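Local coordinates for XC6422 protein (Xanthomonas campestris, PDB 2FUK) that probably acts as a hydrolase, being a small serine alpha/beta-hydrolase without a lid, at residues A[76-81]-A[91-96]. Residues are numbered along the deposited sequence; the frame is centred on the assembly and turned at random.
Sequences NFRSVG and DGEQDD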
# COMPACT_ATOMS: atom_id res chain seq x y z
N ASN A 76 16.87 4.75 -15.21
CA ASN A 76 17.01 6.11 -15.70
C ASN A 76 17.34 6.11 -17.18
O ASN A 76 18.23 5.40 -17.63
CB ASN A 76 18.12 6.84 -14.94
CG ASN A 76 17.68 7.30 -13.57
OD1 ASN A 76 16.50 7.54 -13.34
ND2 ASN A 76 18.63 7.43 -12.64
N PHE A 77 16.59 6.89 -17.96
CA PHE A 77 16.84 7.02 -19.38
C PHE A 77 18.18 7.74 -19.52
O PHE A 77 18.66 8.36 -18.57
CB PHE A 77 15.76 7.86 -20.06
CG PHE A 77 14.48 7.12 -20.33
CD1 PHE A 77 14.47 5.96 -21.10
CD2 PHE A 77 13.26 7.61 -19.85
CE1 PHE A 77 13.27 5.29 -21.38
CE2 PHE A 77 12.06 6.95 -20.12
CZ PHE A 77 12.06 5.79 -20.89
N ARG A 78 18.78 7.67 -20.70
CA ARG A 78 20.05 8.33 -20.94
C ARG A 78 20.00 9.80 -20.46
O ARG A 78 18.98 10.47 -20.59
CB ARG A 78 20.39 8.28 -22.43
CG ARG A 78 19.36 8.95 -23.31
CD ARG A 78 19.64 8.70 -24.78
NE ARG A 78 19.69 7.27 -25.09
CZ ARG A 78 20.08 6.78 -26.26
NH1 ARG A 78 20.45 7.61 -27.23
NH2 ARG A 78 20.09 5.47 -26.46
N SER A 79 21.12 10.27 -19.92
CA SER A 79 21.29 11.64 -19.42
C SER A 79 20.71 11.91 -18.03
O SER A 79 21.00 12.96 -17.45
CB SER A 79 20.71 12.66 -20.41
OG SER A 79 19.34 12.92 -20.16
N VAL A 80 19.93 10.99 -17.49
CA VAL A 80 19.34 11.17 -16.17
C VAL A 80 20.15 10.44 -15.10
O VAL A 80 20.61 9.32 -15.32
CB VAL A 80 17.87 10.68 -16.15
CG1 VAL A 80 17.31 10.74 -14.74
CG2 VAL A 80 17.04 11.54 -17.09
N GLY A 81 20.33 11.08 -13.95
CA GLY A 81 21.11 10.48 -12.88
C GLY A 81 22.50 10.21 -13.41
O GLY A 81 23.15 11.13 -13.93
N ASP A 91 13.56 8.81 -29.03
CA ASP A 91 14.06 7.84 -30.00
C ASP A 91 15.06 6.90 -29.35
O ASP A 91 14.79 5.71 -29.19
CB ASP A 91 14.68 8.56 -31.20
CG ASP A 91 13.62 9.09 -32.15
OD1 ASP A 91 12.42 8.77 -31.97
OD2 ASP A 91 13.98 9.83 -33.10
N GLY A 92 16.21 7.42 -28.95
CA GLY A 92 17.21 6.59 -28.31
C GLY A 92 16.69 5.99 -27.02
O GLY A 92 17.17 4.94 -26.58
N GLU A 93 15.72 6.65 -26.39
CA GLU A 93 15.17 6.15 -25.14
C GLU A 93 14.47 4.81 -25.36
O GLU A 93 14.40 3.98 -24.46
CB GLU A 93 14.21 7.17 -24.51
CG GLU A 93 14.92 8.35 -23.83
CD GLU A 93 15.40 9.43 -24.79
OE1 GLU A 93 16.15 10.33 -24.34
OE2 GLU A 93 15.03 9.39 -25.98
N GLN A 94 13.94 4.59 -26.56
CA GLN A 94 13.29 3.32 -26.86
C GLN A 94 14.34 2.23 -26.88
O GLN A 94 14.07 1.09 -26.51
CB GLN A 94 12.60 3.37 -28.22
CG GLN A 94 11.34 4.21 -28.27
CD GLN A 94 10.77 4.27 -29.67
OE1 GLN A 94 10.43 3.24 -30.25
NE2 GLN A 94 10.69 5.47 -30.23
N ASP A 95 15.55 2.59 -27.31
CA ASP A 95 16.64 1.62 -27.36
C ASP A 95 17.11 1.32 -25.94
O ASP A 95 17.51 0.19 -25.65
CB ASP A 95 17.80 2.15 -28.21
CG ASP A 95 17.38 2.48 -29.63
OD1 ASP A 95 16.49 1.78 -30.17
OD2 ASP A 95 17.96 3.42 -30.23
N ASP A 96 17.08 2.33 -25.07
CA ASP A 96 17.48 2.14 -23.68
C ASP A 96 16.52 1.14 -23.05
O ASP A 96 16.92 0.22 -22.34
CB ASP A 96 17.41 3.44 -22.88
CG ASP A 96 18.43 4.47 -23.31
OD1 ASP A 96 19.47 4.09 -23.87
OD2 ASP A 96 18.18 5.68 -23.07
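Arg78 meets Asp96 side-on through a salt bridge that uses NE and one terminal nitrogen. Arg78 NE donates to Asp96 OD2 at 3.0 Å, reaching it on the syn side, and Arg78 NH2 donates to Asp96 OD1, also at 3.0 Å, from well above the carboxylate plane. Both oxygens lie close to the guanidinium plane, yet the two flat groups are turned 44° against each other, so the pairing is not coplanar. Asp96 OD2 takes a further hydrogen bond from the backbone N of Arg78 at 3.2 Å, on the opposite face of the carboxylate from NE. One oxygen thus ties down main chain and side chain of the same arginine, in which the bend at chi3 (57°) turns NE toward the carboxylate.

Gly92 CA lies over one face of the Arg78 guanidinium, 3.4 Å above its plane and displaced toward the rim, a proximity allowed by the lack of a side chain. This arginine sits in a type II turn from Phe77 to Val80, in the loop leading from strand 71-75 of the alpha/beta-hydrolase sheet to helix 92-107; the salt bridge therefore fastens that loop to the first turns of the helix.

The apolar contact is made by Phe77, whose CD1 packs 3.6 Å from Glu93 CB, with Glu93 CG close to the same side of the ring. Glu93 bends at chi2 (80°), and its carboxylate accepts backbone N-H groups of Gly90 and Asp88, while OE1 of Glu93 rests 3.6 Å from Arg78 CG. Beyond Glu93, Phe77 makes edge-to-face contacts with His44, Phe75 and Phe120, the last within the GxSxG sequence of a probable nucleophile elbow.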